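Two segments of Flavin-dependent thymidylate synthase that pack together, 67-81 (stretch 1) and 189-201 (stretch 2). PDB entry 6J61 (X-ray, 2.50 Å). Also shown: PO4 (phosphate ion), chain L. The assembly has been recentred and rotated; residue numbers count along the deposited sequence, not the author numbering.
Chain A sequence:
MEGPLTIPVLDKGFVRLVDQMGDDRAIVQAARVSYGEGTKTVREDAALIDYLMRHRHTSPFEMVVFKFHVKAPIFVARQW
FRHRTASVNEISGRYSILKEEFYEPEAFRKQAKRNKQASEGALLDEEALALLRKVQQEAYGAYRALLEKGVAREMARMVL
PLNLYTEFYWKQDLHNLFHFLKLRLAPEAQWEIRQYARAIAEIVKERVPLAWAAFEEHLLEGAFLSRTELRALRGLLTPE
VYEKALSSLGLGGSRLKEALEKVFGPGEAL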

# COMPACT_ATOMS: atom_id res chain seq x y z
N LYS A 67 4.80 -12.51 12.19
CA LYS A 67 5.73 -11.48 12.63
C LYS A 67 7.04 -12.17 12.99
O LYS A 67 7.07 -13.02 13.88
N PHE A 68 8.12 -11.81 12.31
CA PHE A 68 9.41 -12.43 12.57
C PHE A 68 10.49 -11.50 13.11
O PHE A 68 10.41 -10.27 12.98
N HIS A 69 11.51 -12.11 13.71
CA HIS A 69 12.67 -11.42 14.26
C HIS A 69 13.76 -11.98 13.34
O HIS A 69 14.09 -13.17 13.40
N VAL A 70 14.30 -11.13 12.48
CA VAL A 70 15.32 -11.56 11.53
C VAL A 70 16.65 -10.85 11.71
O VAL A 70 16.71 -9.64 11.91
N LYS A 71 17.73 -11.63 11.62
CA LYS A 71 19.08 -11.10 11.73
C LYS A 71 19.73 -11.47 10.40
O LYS A 71 19.78 -12.64 10.03
N ALA A 72 20.22 -10.47 9.68
CA ALA A 72 20.82 -10.72 8.38
C ALA A 72 21.76 -9.64 7.91
O ALA A 72 21.75 -8.53 8.43
N PRO A 73 22.58 -9.95 6.90
CA PRO A 73 23.53 -8.98 6.35
C PRO A 73 22.75 -7.83 5.71
O PRO A 73 21.67 -8.04 5.14
N ILE A 74 23.28 -6.62 5.80
CA ILE A 74 22.61 -5.48 5.23
C ILE A 74 22.23 -5.69 3.77
O ILE A 74 21.10 -5.38 3.38
N PHE A 75 23.13 -6.23 2.96
CA PHE A 75 22.80 -6.42 1.55
C PHE A 75 21.62 -7.38 1.34
O PHE A 75 20.94 -7.34 0.32
N VAL A 76 21.38 -8.25 2.31
CA VAL A 76 20.23 -9.14 2.19
C VAL A 76 19.01 -8.35 2.66
O VAL A 76 17.92 -8.46 2.08
N ALA A 77 19.20 -7.52 3.68
CA ALA A 77 18.12 -6.70 4.22
C ALA A 77 17.53 -5.76 3.18
O ALA A 77 16.31 -5.56 3.16
N ARG A 78 18.37 -5.20 2.33
CA ARG A 78 17.92 -4.27 1.30
C ARG A 78 17.02 -4.90 0.24
O ARG A 78 16.11 -4.24 -0.28
N GLN A 79 17.27 -6.17 -0.10
CA GLN A 79 16.45 -6.86 -1.09
C GLN A 79 15.15 -7.22 -0.40
O GLN A 79 14.07 -7.19 -0.99
N TRP A 80 15.28 -7.58 0.86
CA TRP A 80 14.13 -7.94 1.63
C TRP A 80 13.19 -6.74 1.77
O TRP A 80 11.96 -6.89 1.68
N PHE A 81 13.75 -5.56 1.97
CA PHE A 81 12.94 -4.36 2.16
C PHE A 81 12.29 -3.82 0.90
O PHE A 81 11.46 -2.91 0.98
N ALA A 189 16.71 -15.33 -7.38
CA ALA A 189 16.96 -14.52 -6.18
C ALA A 189 18.37 -14.84 -5.72
O ALA A 189 18.84 -15.95 -5.93
N GLN A 190 19.05 -13.88 -5.10
CA GLN A 190 20.41 -14.16 -4.64
C GLN A 190 20.38 -15.26 -3.58
O GLN A 190 19.50 -15.29 -2.71
N TRP A 191 21.35 -16.17 -3.66
CA TRP A 191 21.45 -17.30 -2.73
C TRP A 191 21.22 -16.95 -1.26
O TRP A 191 20.45 -17.64 -0.57
N GLU A 192 21.87 -15.91 -0.76
CA GLU A 192 21.72 -15.54 0.65
C GLU A 192 20.26 -15.40 1.05
O GLU A 192 19.80 -16.04 2.00
N ILE A 193 19.53 -14.55 0.33
CA ILE A 193 18.15 -14.34 0.69
C ILE A 193 17.29 -15.58 0.41
O ILE A 193 16.28 -15.81 1.09
N ARG A 194 17.70 -16.41 -0.55
CA ARG A 194 16.92 -17.62 -0.81
C ARG A 194 16.88 -18.45 0.46
O ARG A 194 15.83 -18.95 0.85
N GLN A 195 18.04 -18.59 1.11
CA GLN A 195 18.16 -19.37 2.33
C GLN A 195 17.23 -18.82 3.40
O GLN A 195 16.62 -19.58 4.14
N TYR A 196 17.11 -17.50 3.48
CA TYR A 196 16.22 -16.91 4.47
C TYR A 196 14.77 -17.24 4.12
O TYR A 196 13.95 -17.49 4.99
N ALA A 197 14.47 -17.24 2.83
CA ALA A 197 13.11 -17.56 2.39
C ALA A 197 12.80 -19.04 2.70
O ALA A 197 11.67 -19.39 3.02
N ARG A 198 13.82 -19.90 2.62
CA ARG A 198 13.64 -21.31 2.92
C ARG A 198 13.25 -21.47 4.39
O ARG A 198 12.32 -22.20 4.75
N ALA A 199 13.98 -20.77 5.25
CA ALA A 199 13.71 -20.81 6.67
C ALA A 199 12.25 -20.43 6.92
O ALA A 199 11.51 -21.14 7.61
N ILE A 200 11.84 -19.30 6.36
CA ILE A 200 10.48 -18.84 6.54
C ILE A 200 9.47 -19.84 6.00
O ILE A 200 8.47 -20.14 6.66
N ALA A 201 9.75 -20.36 4.81
CA ALA A 201 8.86 -21.33 4.18
C ALA A 201 8.63 -22.49 5.15
O ALA A 201 7.50 -22.95 5.34

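Strand 67-73 runs nearly antiparallel to helix 191-201, and helix 74-80 then crosses that helix at -67°. Alternation along the strand decides which side chains point in. Lys67 and His69 make no contact with stretch 2. Phe68 (chi1 m) points toward it, and Phe68 CZ lies 4.0 Å from Ile200 CG2. Val70 (t) also points in, with Val70 CG1 3.9 Å from Tyr196 CE1.

The CA-to-CB bond of Lys71 points away, and its side chain is extended (all t), but its backbone still takes part. Tyr196 (m) donates a hydrogen bond from OH to Lys71 O, at 2.6 Å. This is the only hydrogen bond between the stretches, and it satisfies the hydroxyl of an otherwise apolar, buried ring. Ala72 points toward stretch 2, and Ala72 CB sits 3.3 Å from Tyr196 CZ. Pro73, the N-cap residue, adds CD at 3.8 Å from Tyr196 OH.

Phe75 (p) leaves its backbone sideways, yet its ring end reaches stretch 2. Gln190 NE2 lies at the ring edge, 3.1 Å from Phe75 CE2. Phe75 CZ is 3.5 Å from Glu192 CG. Gln190 NE2 also donates to Glu192 OE1 at 3.2 Å.

Val76 (t) points in where the backbones come close, with Val76 CA 5.8 Å from Ile193 CA. Val76 CG2 is 3.4 Å from Glu192 CB. Val76 CG1 lies 4.0 Å from both Ile193 CB and Tyr196 CD2. Ala77 points away.

Gln79 (m) packs OE1 3.5 Å from Ile193 CG2. Gln79 NE2 donates to O1 of the phosphate ion at 2.8 Å; the ion probably comes from the crystallisation liquor.

Trp80 (t) starts sideways, but its ring end comes nearer to stretch 2, beside Tyr196 and Ile200. Trp80 CZ3 is 3.5 Å from Tyr196 CB, and Trp80 CZ2 is 3.4 Å from Ile200 CD1. Ile193 CD1 lies 4.1 Å from Trp80 CB.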

# COMPACT_ATOMS: atom_id res chain seq x y z
CB LYS A 67 5.14 -10.73 13.83
CG LYS A 67 6.01 -9.60 14.35
CD LYS A 67 5.21 -8.55 15.13
CE LYS A 67 4.55 -9.12 16.39
NZ LYS A 67 3.90 -8.05 17.22
CB PHE A 68 9.98 -13.09 11.29
CG PHE A 68 9.07 -14.11 10.66
CD1 PHE A 68 8.02 -13.71 9.83
CD2 PHE A 68 9.28 -15.47 10.86
CE1 PHE A 68 7.21 -14.66 9.21
CE2 PHE A 68 8.46 -16.42 10.24
CZ PHE A 68 7.43 -16.01 9.41
CB HIS A 69 12.90 -11.85 15.71
CG HIS A 69 14.10 -11.23 16.36
ND1 HIS A 69 14.47 -11.50 17.66
CD2 HIS A 69 15.02 -10.35 15.88
CE1 HIS A 69 15.56 -10.82 17.96
NE2 HIS A 69 15.91 -10.12 16.90
CB VAL A 70 14.85 -11.32 10.07
CG1 VAL A 70 15.81 -11.99 9.07
CG2 VAL A 70 13.42 -11.82 9.89
CB LYS A 71 19.81 -11.79 12.90
CG LYS A 71 21.21 -11.28 13.17
CD LYS A 71 21.85 -11.96 14.36
CE LYS A 71 23.24 -11.40 14.61
NZ LYS A 71 24.00 -12.15 15.64
CB ALA A 72 19.72 -10.92 7.34
CB PRO A 73 24.30 -9.80 5.32
CG PRO A 73 24.20 -11.19 5.86
CD PRO A 73 22.78 -11.28 6.30
CB ILE A 74 23.47 -4.20 5.40
CG1 ILE A 74 23.49 -3.80 6.87
CG2 ILE A 74 22.93 -3.06 4.59
CD1 ILE A 74 24.43 -2.65 7.18
CB PHE A 75 24.03 -6.86 0.72
CG PHE A 75 24.41 -8.30 0.89
CD1 PHE A 75 25.03 -8.74 2.05
CD2 PHE A 75 24.15 -9.22 -0.12
CE1 PHE A 75 25.39 -10.08 2.20
CE2 PHE A 75 24.51 -10.55 0.02
CZ PHE A 75 25.13 -10.99 1.18
CB VAL A 76 20.41 -10.40 3.05
CG1 VAL A 76 19.10 -11.15 3.17
CG2 VAL A 76 21.45 -11.29 2.41
CB ALA A 77 18.62 -5.90 5.41
CB ARG A 78 19.13 -3.59 0.65
CG ARG A 78 19.70 -2.49 1.52
CD ARG A 78 21.03 -1.95 1.01
NE ARG A 78 20.91 -1.21 -0.24
CZ ARG A 78 21.48 -1.59 -1.39
NH1 ARG A 78 22.20 -2.70 -1.44
NH2 ARG A 78 21.35 -0.83 -2.47
CB GLN A 79 17.14 -8.13 -1.56
CG GLN A 79 18.60 -7.92 -1.87
CD GLN A 79 19.21 -9.11 -2.55
OE1 GLN A 79 19.03 -10.25 -2.11
NE2 GLN A 79 19.96 -8.87 -3.62
CB TRP A 80 14.57 -8.41 3.01
CG TRP A 80 13.58 -9.26 3.73
CD1 TRP A 80 12.23 -9.05 3.85
CD2 TRP A 80 13.87 -10.45 4.47
NE1 TRP A 80 11.66 -10.04 4.63
CE2 TRP A 80 12.64 -10.91 5.02
CE3 TRP A 80 15.03 -11.17 4.72
CZ2 TRP A 80 12.57 -12.06 5.80
CZ3 TRP A 80 14.95 -12.31 5.51
CH2 TRP A 80 13.73 -12.75 6.04
CB PHE A 81 13.75 -3.26 2.87
CG PHE A 81 14.20 -3.63 4.26
CD1 PHE A 81 13.84 -4.86 4.83
CD2 PHE A 81 15.00 -2.77 5.00
CE1 PHE A 81 14.29 -5.22 6.12
CE2 PHE A 81 15.45 -3.12 6.28
CZ PHE A 81 15.09 -4.35 6.84
CB ALA A 189 15.94 -14.88 -5.09
CB GLN A 190 21.07 -12.90 -4.07
CG GLN A 190 22.59 -13.01 -3.99
CD GLN A 190 23.30 -11.68 -3.69
OE1 GLN A 190 22.96 -10.63 -4.25
NE2 GLN A 190 24.29 -11.74 -2.82
CB TRP A 191 22.82 -17.98 -2.87
CG TRP A 191 22.95 -19.25 -2.07
CD1 TRP A 191 22.57 -20.51 -2.45
CD2 TRP A 191 23.44 -19.38 -0.72
NE1 TRP A 191 22.79 -21.41 -1.43
CE2 TRP A 191 23.31 -20.75 -0.36
CE3 TRP A 191 23.96 -18.49 0.22
CZ2 TRP A 191 23.70 -21.23 0.90
CZ3 TRP A 191 24.34 -18.97 1.47
CH2 TRP A 191 24.21 -20.33 1.80
CB GLU A 192 22.46 -14.23 0.97
CG GLU A 192 23.98 -14.33 1.07
CD GLU A 192 24.61 -14.86 -0.20
OE1 GLU A 192 24.12 -14.56 -1.31
OE2 GLU A 192 25.61 -15.59 -0.09
CB ILE A 193 17.58 -13.07 -0.01
CG1 ILE A 193 16.25 -12.70 0.65
CG2 ILE A 193 17.43 -13.30 -1.50
CD1 ILE A 193 15.81 -11.28 0.41
CB ARG A 194 17.54 -18.46 -1.94
CG ARG A 194 17.54 -17.80 -3.29
CD ARG A 194 17.09 -18.78 -4.36
NE ARG A 194 17.95 -19.96 -4.44
CZ ARG A 194 19.19 -19.93 -4.91
NH1 ARG A 194 19.71 -18.79 -5.33
NH2 ARG A 194 19.91 -21.04 -4.96
CB GLN A 195 19.61 -19.38 2.84
CG GLN A 195 20.64 -19.83 1.80
CD GLN A 195 20.11 -20.93 0.88
OE1 GLN A 195 19.69 -22.00 1.33
NE2 GLN A 195 20.12 -20.66 -0.43
CB TYR A 196 16.41 -15.38 4.54
CG TYR A 196 17.53 -14.96 5.44
CD1 TYR A 196 17.33 -14.84 6.83
CD2 TYR A 196 18.81 -14.73 4.93
CE1 TYR A 196 18.39 -14.49 7.68
CE2 TYR A 196 19.87 -14.37 5.77
CZ TYR A 196 19.65 -14.26 7.14
OH TYR A 196 20.70 -13.96 7.97
CB ALA A 197 12.97 -17.27 0.88
CB ARG A 198 14.92 -22.11 2.63
CG ARG A 198 15.28 -22.24 1.15
CD ARG A 198 15.96 -23.60 0.89
NE ARG A 198 17.25 -23.48 0.21
CZ ARG A 198 17.43 -23.43 -1.11
NH1 ARG A 198 16.38 -23.49 -1.93
NH2 ARG A 198 18.66 -23.32 -1.62
CB ALA A 199 14.63 -19.83 7.39
CB ILE A 200 10.29 -17.47 5.84
CG1 ILE A 200 11.12 -16.43 6.59
CG2 ILE A 200 8.81 -17.08 5.81
CD1 ILE A 200 10.98 -15.04 6.05
CB ALA A 201 9.49 -21.83 2.89
P PO4 L . 20.57 -5.43 -5.13
O1 PO4 L . 21.00 -6.28 -3.99
O2 PO4 L . 21.69 -4.55 -5.54
O3 PO4 L . 19.41 -4.60 -4.72
O4 PO4 L . 20.17 -6.30 -6.27